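Local coordinates for protein alkaline phosphatase (Antarctic bacterium, PDB 2W5V) that probably hydrolyses phosphate monoesters at alkaline pH, working through a phosphorylated serine intermediate with the help of zinc and magnesium ions, at residues F54-G59 with T326-T331; M156-S161 with N172-R177; Y269-I274 with G305-A310. The protein carries 1 engineered substitution. One frame throughout, in Å; residues are numbered along the deposited sequence.

Contact 1: residues F54-G59 with T326-T331. Unlike the reference sequence in segment 54-59: S58 (reference Glu).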
ATOM      1  N   PHE B  54       4.813   3.087 -12.275  1.00 22.13           N
ATOM      2  CA  PHE B  54       3.669   2.868 -13.155  1.00 23.41           C
ATOM      3  C   PHE B  54       3.391   4.086 -14.027  1.00 27.22           C
ATOM      4  O   PHE B  54       2.535   4.035 -14.913  1.00 28.24           O
ATOM      5  CB  PHE B  54       2.411   2.508 -12.346  1.00 14.48           C
ATOM      6  CG  PHE B  54       2.455   1.127 -11.746  1.00 20.92           C
ATOM      7  CD1 PHE B  54       3.216   0.868 -10.622  1.00 17.85           C
ATOM      8  CD2 PHE B  54       1.747   0.084 -12.320  1.00 23.05           C
ATOM      9  CE1 PHE B  54       3.268  -0.405 -10.074  1.00 18.67           C
ATOM     10  CE2 PHE B  54       1.799  -1.191 -11.774  1.00 20.44           C
ATOM     11  CZ  PHE B  54       2.556  -1.432 -10.652  1.00 20.37           C
ATOM     12  N   TYR B  55       4.111   5.178 -13.774  1.00 20.67           N
ATOM     13  CA  TYR B  55       3.903   6.424 -14.520  1.00 19.92           C
ATOM     14  C   TYR B  55       5.173   6.991 -15.137  1.00 28.43           C
ATOM     15  O   TYR B  55       5.120   7.720 -16.137  1.00 23.42           O
ATOM     16  CB  TYR B  55       3.281   7.487 -13.615  1.00 18.30           C
ATOM     17  CG  TYR B  55       1.888   7.142 -13.150  1.00 19.54           C
ATOM     18  CD1 TYR B  55       1.689   6.439 -11.972  1.00 18.36           C
ATOM     19  CD2 TYR B  55       0.772   7.504 -13.896  1.00 24.95           C
ATOM     20  CE1 TYR B  55       0.429   6.111 -11.533  1.00 21.55           C
ATOM     21  CE2 TYR B  55      -0.512   7.174 -13.466  1.00 24.99           C
ATOM     22  CZ  TYR B  55      -0.672   6.473 -12.281  1.00 24.97           C
ATOM     23  OH  TYR B  55      -1.927   6.132 -11.827  1.00 23.76           O
ATOM     24  N   PHE B  56       6.314   6.682 -14.535  1.00 21.44           N
ATOM     25  CA  PHE B  56       7.569   7.297 -14.956  1.00 20.91           C
ATOM     26  C   PHE B  56       8.610   6.290 -15.425  1.00 24.66           C
ATOM     27  O   PHE B  56       9.792   6.603 -15.503  1.00 27.94           O
ATOM     28  CB  PHE B  56       8.133   8.163 -13.828  1.00 22.22           C
ATOM     29  CG  PHE B  56       7.276   9.346 -13.503  1.00 23.45           C
ATOM     30  CD1 PHE B  56       6.405   9.315 -12.434  1.00 17.93           C
ATOM     31  CD2 PHE B  56       7.330  10.488 -14.287  1.00 29.35           C
ATOM     32  CE1 PHE B  56       5.611  10.404 -12.137  1.00 24.05           C
ATOM     33  CE2 PHE B  56       6.538  11.577 -13.995  1.00 37.35           C
ATOM     34  CZ  PHE B  56       5.674  11.534 -12.917  1.00 27.04           C
ATOM     35  N   LYS B  57       8.168   5.082 -15.740  1.00 27.89           N
ATOM     36  CA  LYS B  57       9.067   4.084 -16.288  1.00 29.71           C
ATOM     37  C   LYS B  57       8.570   3.628 -17.651  1.00 34.61           C
ATOM     38  O   LYS B  57       7.368   3.487 -17.862  1.00 30.22           O
ATOM     39  CB  LYS B  57       9.178   2.880 -15.352  1.00 20.48           C
ATOM     40  CG  LYS B  57      10.313   1.953 -15.731  1.00 30.52           C
ATOM     41  CD  LYS B  57      10.469   0.795 -14.767  1.00 28.41           C
ATOM     42  CE  LYS B  57      11.794   0.087 -15.034  1.00 38.43           C
ATOM     43  NZ  LYS B  57      11.908  -1.227 -14.343  1.00 40.70           N
ATOM     44  N   SER B  58       9.491   3.402 -18.579  1.00 37.61           N
ATOM     45  CA  SER B  58       9.132   2.818 -19.863  1.00 42.27           C
ATOM     46  C   SER B  58       8.757   1.350 -19.658  1.00 45.28           C
ATOM     47  O   SER B  58       9.489   0.593 -19.020  1.00 46.97           O
ATOM     48  CB  SER B  58      10.293   2.945 -20.850  1.00 49.09           C
ATOM     49  OG  SER B  58      10.084   2.136 -21.992  1.00 59.68           O
ATOM     50  N   GLY B  59       7.606   0.951 -20.181  1.00 51.74           N
ATOM     51  CA  GLY B  59       7.151  -0.419 -20.032  1.00 57.38           C
ATOM     52  C   GLY B  59       6.544  -0.710 -18.673  1.00 52.70           C
ATOM     53  O   GLY B  59       6.528   0.144 -17.787  1.00 57.18           O
ATOM     54  N   THR B 326      -4.742  16.029 -15.382  1.00 23.40           N
ATOM     55  CA  THR B 326      -4.313  15.216 -16.520  1.00 24.79           C
ATOM     56  C   THR B 326      -2.939  14.607 -16.296  1.00 24.73           C
ATOM     57  O   THR B 326      -2.695  13.479 -16.704  0.87 28.65           O
ATOM     58  CB  THR B 326      -4.290  15.998 -17.845  1.00 22.26           C
ATOM     59  OG1 THR B 326      -3.499  17.182 -17.683  0.56 25.81           O
ATOM     60  CG2 THR B 326      -5.700  16.372 -18.256  1.00 26.45           C
ATOM     61  N   GLU B 327      -2.050  15.350 -15.636  1.00 22.36           N
ATOM     62  CA  GLU B 327      -0.676  14.903 -15.414  1.00 23.71           C
ATOM     63  C   GLU B 327      -0.268  14.985 -13.951  1.00 26.95           C
ATOM     64  O   GLU B 327      -0.936  15.620 -13.136  1.00 25.58           O
ATOM     65  CB  GLU B 327       0.323  15.761 -16.194  1.00 25.51           C
ATOM     66  CG  GLU B 327       0.110  15.825 -17.692  1.00 35.97           C
ATOM     67  CD  GLU B 327       1.203  16.625 -18.370  1.00 43.39           C
ATOM     68  OE1 GLU B 327       0.882  17.498 -19.204  0.47 42.75           O
ATOM     69  OE2 GLU B 327       2.388  16.393 -18.046  0.57 47.88           O
ATOM     70  N   ILE B 328       0.870  14.370 -13.649  1.00 20.33           N
ATOM     71  CA  ILE B 328       1.381  14.281 -12.288  1.00 19.56           C
ATOM     72  C   ILE B 328       2.562  15.217 -12.049  1.00 27.46           C
ATOM     73  O   ILE B 328       3.481  15.295 -12.866  1.00 28.57           O
ATOM     74  CB  ILE B 328       1.827  12.841 -11.977  1.00 17.86           C
ATOM     75  CG1 ILE B 328       0.616  11.913 -11.903  1.00 22.77           C
ATOM     76  CG2 ILE B 328       2.617  12.798 -10.676  1.00 15.86           C
ATOM     77  CD1 ILE B 328       0.977  10.428 -11.957  1.00 21.13           C
ATOM     78  N   GLY B 329       2.530  15.926 -10.921  1.00 25.26           N
ATOM     79  CA  GLY B 329       3.672  16.690 -10.445  1.00 24.65           C
ATOM     80  C   GLY B 329       4.021  16.257  -9.026  1.00 27.96           C
ATOM     81  O   GLY B 329       3.358  16.663  -8.071  1.00 25.55           O
ATOM     82  N   PRO B 330       5.057  15.414  -8.877  1.00 25.34           N
ATOM     83  CA  PRO B 330       5.415  14.878  -7.555  1.00 24.62           C
ATOM     84  C   PRO B 330       5.659  15.974  -6.517  1.00 27.30           C
ATOM     85  O   PRO B 330       6.276  16.987  -6.832  1.00 26.55           O
ATOM     86  CB  PRO B 330       6.706  14.100  -7.829  1.00 25.48           C
ATOM     87  CG  PRO B 330       6.613  13.724  -9.267  1.00 31.56           C
ATOM     88  CD  PRO B 330       5.923  14.883  -9.942  1.00 26.01           C
ATOM     89  N   THR B 331       5.148  15.772  -5.306  1.00 21.23           N
ATOM     90  CA  THR B 331       5.363  16.691  -4.191  1.00 23.09           C
ATOM     91  C   THR B 331       5.882  15.918  -2.977  1.00 25.35           C
ATOM     92  O   THR B 331       5.830  14.684  -2.940  1.00 21.47           O
ATOM     93  CB  THR B 331       4.060  17.430  -3.790  1.00 25.78           C
ATOM     94  OG1 THR B 331       3.038  16.476  -3.476  1.00 30.13           O
ATOM     95  CG2 THR B 331       3.572  18.324  -4.923  1.00 31.36           C
TER
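I328 sets its CD1 methyl over one face of the Y55 ring, 3.7 Å from the centroid and 20° off the normal, which makes a CH-pi contact. The methyl is displaced toward the CG-CD2 rim, and I328 CD1 comes to 3.5 Å from Y55 CD2; the two side chains meet at about a right angle. The other branch of the isoleucine serves a second ring. CG2, anti to the backbone N, lies in the plane of F56 at its edge, with I328 CG2 4.0 Å from F56 CZ. One buried side chain is thus shared by two aromatics, while A339 of the second subunit packs on both I328 and Y55. The fit slackens toward P330, whose CG stays 4.4 Å from F56 CZ in an oblique approach, and the solvent side lies at the exposed chain corner T326-E327. The hydroxyl of Y55 bonds to S75 OG of the second subunit, and K73 of that subunit makes a cation-pi contact with the ring. The arrangement belongs to the dimer interface of this alkaline phosphatase, where the loop after helix 47-52 meets the loop leaving the hairpin 311-315/321-324.

Contact 2: residues M156-S161 with N172-R177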
ATOM      1  N   MET B 156      35.210  -3.854  10.033  1.00 22.65           N
ATOM      2  CA  MET B 156      35.966  -4.910  10.695  1.00 19.67           C
ATOM      3  C   MET B 156      35.090  -6.140  10.964  1.00 21.59           C
ATOM      4  O   MET B 156      35.570  -7.268  10.868  1.00 23.59           O
ATOM      5  CB  MET B 156      36.580  -4.410  12.006  1.00 18.12           C
ATOM      6  CG  MET B 156      37.431  -5.454  12.706  1.00 24.39           C
ATOM      7  SD  MET B 156      39.003  -5.716  11.852  1.00 36.86           S
ATOM      8  CE  MET B 156      39.764  -4.109  12.068  1.00 46.89           C
ATOM      9  N   ASP B 157      33.818  -5.921  11.309  1.00 23.31           N
ATOM     10  CA  ASP B 157      32.877  -7.027  11.521  1.00 21.77           C
ATOM     11  C   ASP B 157      32.712  -7.885  10.262  1.00 25.63           C
ATOM     12  O   ASP B 157      32.498  -9.099  10.349  1.00 22.46           O
ATOM     13  CB  ASP B 157      31.502  -6.506  11.959  1.00 19.93           C
ATOM     14  CG  ASP B 157      31.490  -5.999  13.396  1.00 32.73           C
ATOM     15  OD1 ASP B 157      32.433  -6.302  14.165  1.00 29.21           O
ATOM     16  OD2 ASP B 157      30.519  -5.298  13.760  1.00 29.05           O
ATOM     17  N   MET B 158      32.794  -7.252   9.097  1.00 21.83           N
ATOM     18  CA  MET B 158      32.695  -7.983   7.835  1.00 27.77           C
ATOM     19  C   MET B 158      33.718  -9.113   7.794  1.00 32.59           C
ATOM     20  O   MET B 158      33.423 -10.222   7.348  1.00 35.44           O
ATOM     21  CB  MET B 158      32.894  -7.039   6.640  1.00 28.34           C
ATOM     22  CG  MET B 158      32.971  -7.742   5.278  1.00 26.37           C
ATOM     23  SD  MET B 158      31.378  -8.410   4.762  1.00 32.91           S
ATOM     24  CE  MET B 158      30.585  -6.926   4.143  1.00 30.90           C
ATOM     25  N   THR B 159      34.922  -8.830   8.276  1.00 32.00           N
ATOM     26  CA  THR B 159      36.003  -9.805   8.234  1.00 39.52           C
ATOM     27  C   THR B 159      35.745 -11.000   9.149  1.00 38.71           C
ATOM     28  O   THR B 159      36.418 -12.025   9.037  1.00 44.65           O
ATOM     29  CB  THR B 159      37.369  -9.161   8.594  1.00 28.35           C
ATOM     30  OG1 THR B 159      37.485  -9.030  10.019  1.00 27.99           O
ATOM     31  CG2 THR B 159      37.502  -7.793   7.928  1.00 29.13           C
ATOM     32  N   GLU B 160      34.779 -10.867  10.054  1.00 35.47           N
ATOM     33  CA  GLU B 160      34.465 -11.936  11.001  1.00 37.66           C
ATOM     34  C   GLU B 160      33.111 -12.571  10.679  1.00 32.74           C
ATOM     35  O   GLU B 160      32.633 -13.451  11.396  1.00 29.65           O
ATOM     36  CB  GLU B 160      34.434 -11.392  12.430  1.00 49.78           C
ATOM     37  CG  GLU B 160      35.664 -10.588  12.844  1.00 67.50           C
ATOM     38  CD  GLU B 160      35.356  -9.571  13.939  1.00 80.04           C
ATOM     39  OE1 GLU B 160      34.194  -9.526  14.401  1.00 85.77           O
ATOM     40  OE2 GLU B 160      36.270  -8.811  14.332  1.00 81.42           O
ATOM     41  N   SER B 161      32.491 -12.112   9.601  1.00 28.26           N
ATOM     42  CA  SER B 161      31.149 -12.561   9.259  1.00 24.52           C
ATOM     43  C   SER B 161      31.177 -13.851   8.449  1.00 27.26           C
ATOM     44  O   SER B 161      32.239 -14.332   8.066  1.00 22.90           O
ATOM     45  CB  SER B 161      30.401 -11.474   8.482  1.00 29.39           C
ATOM     46  OG  SER B 161      30.894 -11.368   7.156  1.00 30.94           O
ATOM     47  N   ASN B 172      36.519   3.287   1.506  1.00 27.22           N
ATOM     48  CA  ASN B 172      37.094   4.141   2.536  1.00 28.26           C
ATOM     49  C   ASN B 172      37.128   3.485   3.916  1.00 31.39           C
ATOM     50  O   ASN B 172      38.093   3.647   4.664  1.00 30.86           O
ATOM     51  CB  ASN B 172      36.336   5.472   2.623  1.00 29.08           C
ATOM     52  CG  ASN B 172      36.787   6.476   1.574  1.00 32.50           C
ATOM     53  OD1 ASN B 172      37.781   6.263   0.879  1.00 31.50           O
ATOM     54  ND2 ASN B 172      36.052   7.581   1.460  1.00 30.94           N
ATOM     55  N   TYR B 173      36.073   2.754   4.260  1.00 24.85           N
ATOM     56  CA  TYR B 173      35.963   2.164   5.600  1.00 23.10           C
ATOM     57  C   TYR B 173      36.889   0.964   5.802  1.00 25.12           C
ATOM     58  O   TYR B 173      37.074   0.482   6.926  1.00 26.95           O
ATOM     59  CB  TYR B 173      34.498   1.831   5.903  1.00 20.54           C
ATOM     60  CG  TYR B 173      33.641   3.065   5.763  1.00 26.65           C
ATOM     61  CD1 TYR B 173      32.949   3.329   4.585  1.00 25.61           C
ATOM     62  CD2 TYR B 173      33.574   4.004   6.787  1.00 27.84           C
ATOM     63  CE1 TYR B 173      32.190   4.481   4.445  1.00 29.76           C
ATOM     64  CE2 TYR B 173      32.815   5.153   6.657  1.00 31.19           C
ATOM     65  CZ  TYR B 173      32.130   5.387   5.486  1.00 30.21           C
ATOM     66  OH  TYR B 173      31.382   6.533   5.357  1.00 34.20           O
ATOM     67  N   PHE B 174      37.493   0.509   4.712  1.00 25.89           N
ATOM     68  CA  PHE B 174      38.445  -0.597   4.756  1.00 27.96           C
ATOM     69  C   PHE B 174      39.910  -0.167   4.575  1.00 31.40           C
ATOM     70  O   PHE B 174      40.821  -0.815   5.096  1.00 31.67           O
ATOM     71  CB  PHE B 174      38.084  -1.638   3.692  1.00 25.00           C
ATOM     72  CG  PHE B 174      36.785  -2.341   3.951  1.00 28.81           C
ATOM     73  CD1 PHE B 174      36.761  -3.569   4.592  1.00 25.34           C
ATOM     74  CD2 PHE B 174      35.585  -1.773   3.560  1.00 25.52           C
ATOM     75  CE1 PHE B 174      35.561  -4.220   4.834  1.00 26.35           C
ATOM     76  CE2 PHE B 174      34.380  -2.418   3.801  1.00 27.20           C
ATOM     77  CZ  PHE B 174      34.370  -3.643   4.435  1.00 24.39           C
ATOM     78  N   THR B 175      40.143   0.914   3.839  1.00 31.80           N
ATOM     79  CA  THR B 175      41.506   1.273   3.457  1.00 31.35           C
ATOM     80  C   THR B 175      41.928   2.700   3.797  1.00 37.40           C
ATOM     81  O   THR B 175      43.084   3.067   3.593  1.00 33.54           O
ATOM     82  CB  THR B 175      41.733   1.078   1.953  1.00 36.74           C
ATOM     83  OG1 THR B 175      41.011   2.084   1.233  1.00 39.27           O
ATOM     84  CG2 THR B 175      41.273  -0.300   1.515  1.00 43.35           C
ATOM     85  N   LYS B 176      40.997   3.510   4.284  1.00 34.66           N
ATOM     86  CA  LYS B 176      41.319   4.881   4.664  1.00 41.22           C
ATOM     87  C   LYS B 176      40.602   5.228   5.955  1.00 36.72           C
ATOM     88  O   LYS B 176      39.738   6.108   5.989  1.00 41.03           O
ATOM     89  CB  LYS B 176      40.956   5.855   3.540  1.00 52.59           C
ATOM     90  CG  LYS B 176      41.703   5.572   2.240  1.00 66.42           C
ATOM     91  CD  LYS B 176      41.319   6.532   1.128  1.00 74.36           C
ATOM     92  CE  LYS B 176      41.971   6.121  -0.186  1.00 76.92           C
ATOM     93  NZ  LYS B 176      41.657   7.068  -1.293  1.00 78.67           N
ATOM     94  N   ARG B 177      40.975   4.517   7.015  1.00 36.76           N
ATOM     95  CA  ARG B 177      40.285   4.587   8.298  1.00 41.27           C
ATOM     96  C   ARG B 177      40.995   5.538   9.252  1.00 50.05           C
ATOM     97  O   ARG B 177      42.190   5.805   9.106  1.00 51.31           O
ATOM     98  CB  ARG B 177      40.218   3.193   8.926  1.00 37.83           C
ATOM     99  CG  ARG B 177      39.561   2.132   8.045  1.00 35.73           C
ATOM    100  CD  ARG B 177      40.004   0.720   8.431  1.00 31.33           C
ATOM    101  NE  ARG B 177      39.837   0.455   9.858  1.00 34.40           N
ATOM    102  CZ  ARG B 177      38.733  -0.041  10.411  1.00 29.42           C
ATOM    103  NH1 ARG B 177      37.671  -0.333   9.663  1.00 28.66           N
ATOM    104  NH2 ARG B 177      38.688  -0.243  11.721  1.00 29.72           N
TER
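Helix 151-158, at M156 and M158, passes the short helix 172-175 with its F174 and the following R177, the closest CA atoms being those of M156 and F174 at 7.7 Å. M156 starts with CG anti to the backbone N (chi1 -177°), then bends at chi2 and chi3, about CB-CG and CG-SD, and this curl carries its CE methyl over one face of the R177 guanidinium, 4.0 Å from NH2. The two chains cross at about a right angle. The guanidinium is fixed by partners of its own: R177 NH1 gives a 2.9 Å bond to Y173 O, which lies in the guanidinium plane, with an N-H...O angle of 157°. NH1 also bonds to E152 O, and NH2 forms a salt bridge with D179, so the methionine methyl rests on a plate whose rotation is already set. Deeper in, M158 meets F174 by its CB, 4.3 Å from CE1 and at the ring edge. A type I turn runs from M158 to S161. Here T159 OG1 donates to M156 O at 2.7 Å, in the carbonyl plane, and M158 O accepts from both S161 OG and S161 N. D157, between the methionines, belongs to a magnesium site known in this protein but unoccupied in this chain. Strand 165-169 of the large mixed sheet joins the two helices along the chain, and helix 183-188 packs alongside, with V183 touching M156, T159 and R177 and L187 touching F174.

Contact 3: residues Y269-I274 with G305-A310; sequences YLISEI and GGFTLA
Both methyls of L270 go to one side of the F307 ring, and CD2 stands almost exactly above its centre, 4.2 Å from the centroid and only 8° off the normal. This is a CH-pi contact between the long helix 267-291 of the alkaline phosphatase fold and the loop that joins strand 303-304 to strand 311-315. The second methyl, CD1, on the same face, is displaced outward past the rim near CG and CD1 of the phenylalanine, and makes the closest approach: L270 CD1 to F307 CD1 is 3.7 Å. With CG anti to the backbone N (chi1 180°), F307 extends its ring from the loop toward the helix. I271, the next residue along the helix, adds a looser touch, I271 CG1 to F307 CZ at 4.5 Å, approaching obliquely. Q49 of helix 47-52 touches both L270 and F307, so a second helix borders the same buried pair.

The loop reaches F307 through G305 and G306, both at positive phi, a backbone course that glycine takes readily. E303, just upstream, bonds to G306 N through OE1. After the phenylalanine the chain passes through an inverse gamma turn centred on L309, where the second subunit comes close: T340 of that subunit packs on L309. Within the loop, T308 OG1 donates to G306 O at 2.9 Å, approaching from above the carbonyl plane, 40° out of it.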
ATOM      1  N   TYR B 269      15.701  12.083  -8.880  1.00 22.72           N
ATOM      2  CA  TYR B 269      16.645  11.214  -8.181  1.00 22.12           C
ATOM      3  C   TYR B 269      15.894   9.993  -7.652  1.00 24.09           C
ATOM      4  O   TYR B 269      16.262   8.844  -7.932  1.00 20.96           O
ATOM      5  CB  TYR B 269      17.289  12.005  -7.040  1.00 21.98           C
ATOM      6  CG  TYR B 269      18.394  11.317  -6.258  1.00 26.27           C
ATOM      7  CD1 TYR B 269      18.999  10.148  -6.715  1.00 24.41           C
ATOM      8  CD2 TYR B 269      18.858  11.872  -5.069  1.00 22.45           C
ATOM      9  CE1 TYR B 269      20.025   9.539  -5.986  1.00 22.79           C
ATOM     10  CE2 TYR B 269      19.879  11.273  -4.339  1.00 26.75           C
ATOM     11  CZ  TYR B 269      20.457  10.110  -4.804  1.00 22.86           C
ATOM     12  OH  TYR B 269      21.469   9.525  -4.071  1.00 22.42           O
ATOM     13  N   LEU B 270      14.825  10.251  -6.901  1.00 21.64           N
ATOM     14  CA  LEU B 270      14.002   9.189  -6.332  1.00 22.80           C
ATOM     15  C   LEU B 270      13.504   8.249  -7.425  1.00 25.60           C
ATOM     16  O   LEU B 270      13.643   7.027  -7.327  1.00 20.18           O
ATOM     17  CB  LEU B 270      12.812   9.796  -5.589  1.00 20.20           C
ATOM     18  CG  LEU B 270      11.940   8.871  -4.744  1.00 28.83           C
ATOM     19  CD1 LEU B 270      11.239   9.687  -3.664  1.00 25.16           C
ATOM     20  CD2 LEU B 270      10.926   8.114  -5.615  1.00 25.54           C
ATOM     21  N   ILE B 271      12.934   8.831  -8.474  1.00 20.22           N
ATOM     22  CA  ILE B 271      12.340   8.051  -9.551  1.00 21.30           C
ATOM     23  C   ILE B 271      13.355   7.174 -10.290  1.00 19.59           C
ATOM     24  O   ILE B 271      13.099   5.993 -10.547  1.00 20.60           O
ATOM     25  CB  ILE B 271      11.590   8.957 -10.543  1.00 27.84           C
ATOM     26  CG1 ILE B 271      10.312   9.485  -9.891  1.00 22.32           C
ATOM     27  CG2 ILE B 271      11.245   8.189 -11.805  1.00 24.01           C
ATOM     28  CD1 ILE B 271       9.612  10.554 -10.699  1.00 25.68           C
ATOM     29  N   SER B 272      14.508   7.739 -10.627  1.00 18.22           N
ATOM     30  CA  SER B 272      15.516   6.966 -11.346  1.00 21.26           C
ATOM     31  C   SER B 272      16.044   5.826 -10.474  1.00 21.88           C
ATOM     32  O   SER B 272      16.349   4.739 -10.977  1.00 20.88           O
ATOM     33  CB  SER B 272      16.664   7.854 -11.856  1.00 24.25           C
ATOM     34  OG  SER B 272      17.282   8.572 -10.806  1.00 31.38           O
ATOM     35  N   GLU B 273      16.143   6.062  -9.169  1.00 20.45           N
ATOM     36  CA  GLU B 273      16.664   5.024  -8.282  1.00 21.65           C
ATOM     37  C   GLU B 273      15.665   3.872  -8.126  1.00 23.67           C
ATOM     38  O   GLU B 273      16.052   2.703  -8.125  1.00 18.00           O
ATOM     39  CB  GLU B 273      17.058   5.597  -6.916  1.00 20.94           C
ATOM     40  CG  GLU B 273      18.208   6.628  -6.951  1.00 18.52           C
ATOM     41  CD  GLU B 273      19.529   6.061  -7.480  1.00 26.39           C
ATOM     42  OE1 GLU B 273      19.875   4.913  -7.138  1.00 24.25           O
ATOM     43  OE2 GLU B 273      20.235   6.773  -8.228  1.00 22.45           O
ATOM     44  N   ILE B 274      14.382   4.182  -8.002  1.00 18.28           N
ATOM     45  CA  ILE B 274      13.418   3.099  -7.825  1.00 19.30           C
ATOM     46  C   ILE B 274      13.155   2.375  -9.145  1.00 17.48           C
ATOM     47  O   ILE B 274      12.858   1.185  -9.151  1.00 18.67           O
ATOM     48  CB  ILE B 274      12.110   3.538  -7.136  1.00 19.95           C
ATOM     49  CG1 ILE B 274      11.308   2.298  -6.718  1.00 27.05           C
ATOM     50  CG2 ILE B 274      11.297   4.433  -8.041  1.00 22.27           C
ATOM     51  CD1 ILE B 274      10.114   2.595  -5.842  1.00 28.12           C
ATOM     52  N   GLY B 305      10.005  11.133   2.986  1.00 18.42           N
ATOM     53  CA  GLY B 305       9.717  12.358   2.259  1.00 13.29           C
ATOM     54  C   GLY B 305       8.245  12.691   2.064  1.00 18.06           C
ATOM     55  O   GLY B 305       7.910  13.812   1.689  1.00 17.17           O
ATOM     56  N   GLY B 306       7.360  11.730   2.320  1.00 14.83           N
ATOM     57  CA  GLY B 306       5.949  11.946   2.051  1.00 16.40           C
ATOM     58  C   GLY B 306       5.732  12.152   0.559  1.00 17.24           C
ATOM     59  O   GLY B 306       4.892  12.947   0.148  1.00 19.90           O
ATOM     60  N   PHE B 307       6.518  11.444  -0.247  1.00 16.39           N
ATOM     61  CA  PHE B 307       6.412  11.499  -1.707  1.00 16.48           C
ATOM     62  C   PHE B 307       4.957  11.276  -2.135  1.00 21.82           C
ATOM     63  O   PHE B 307       4.292  10.345  -1.672  1.00 14.55           O
ATOM     64  CB  PHE B 307       7.349  10.443  -2.319  1.00 21.29           C
ATOM     65  CG  PHE B 307       7.337  10.379  -3.831  1.00 15.74           C
ATOM     66  CD1 PHE B 307       8.020  11.326  -4.600  1.00 12.68           C
ATOM     67  CD2 PHE B 307       6.695   9.335  -4.481  1.00 22.81           C
ATOM     68  CE1 PHE B 307       8.033  11.244  -5.985  1.00 17.02           C
ATOM     69  CE2 PHE B 307       6.692   9.247  -5.870  1.00 21.72           C
ATOM     70  CZ  PHE B 307       7.366  10.201  -6.626  1.00 20.22           C
ATOM     71  N   THR B 308       4.466  12.141  -3.018  1.00 16.44           N
ATOM     72  CA  THR B 308       3.066  12.114  -3.422  1.00 16.18           C
ATOM     73  C   THR B 308       2.923  12.373  -4.925  1.00 21.49           C
ATOM     74  O   THR B 308       3.552  13.287  -5.470  1.00 18.78           O
ATOM     75  CB  THR B 308       2.273  13.151  -2.623  1.00 19.84           C
ATOM     76  OG1 THR B 308       2.341  12.814  -1.233  1.00 21.56           O
ATOM     77  CG2 THR B 308       0.819  13.191  -3.060  1.00 21.87           C
ATOM     78  N   LEU B 309       2.111  11.556  -5.593  1.00 15.90           N
ATOM     79  CA  LEU B 309       1.871  11.706  -7.031  1.00 17.79           C
ATOM     80  C   LEU B 309       0.716  12.690  -7.266  1.00 17.26           C
ATOM     81  O   LEU B 309      -0.349  12.326  -7.778  1.00 18.90           O
ATOM     82  CB  LEU B 309       1.582  10.344  -7.680  1.00 18.11           C
ATOM     83  CG  LEU B 309       2.759   9.364  -7.612  1.00 23.13           C
ATOM     84  CD1 LEU B 309       2.377   8.008  -8.181  1.00 21.68           C
ATOM     85  CD2 LEU B 309       3.961   9.936  -8.350  1.00 23.49           C
ATOM     86  N   ALA B 310       0.947  13.939  -6.878  1.00 15.75           N
ATOM     87  CA  ALA B 310      -0.066  14.985  -6.951  1.00 22.91           C
ATOM     88  C   ALA B 310      -0.317  15.417  -8.384  1.00 20.41           C
ATOM     89  O   ALA B 310       0.496  15.158  -9.279  1.00 20.21           O
ATOM     90  CB  ALA B 310       0.360  16.202  -6.106  1.00 23.65           C
TER

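Overall arrangement
Contacts 1 and 3, centres 10 Å apart, both reach the second subunit. G329 N and A310 O, 2.7 Å apart, probably form a hydrogen bond, as do T308 N and T331 O at 2.9 Å. A magnesium ion, evidently the one held by N266 and S268 and not that of the active site, lies about 8 Å from the L270 side chain and about 10 Å from that of P330; a zinc ion is about 11 Å from the former. Contact 2, on the opposite side of the chain's centre from contact 1 (centres 41 Å apart), comes within about 14 Å of contact 3 at nearest atoms; its M158 side chain is about 14 Å from a magnesium ion.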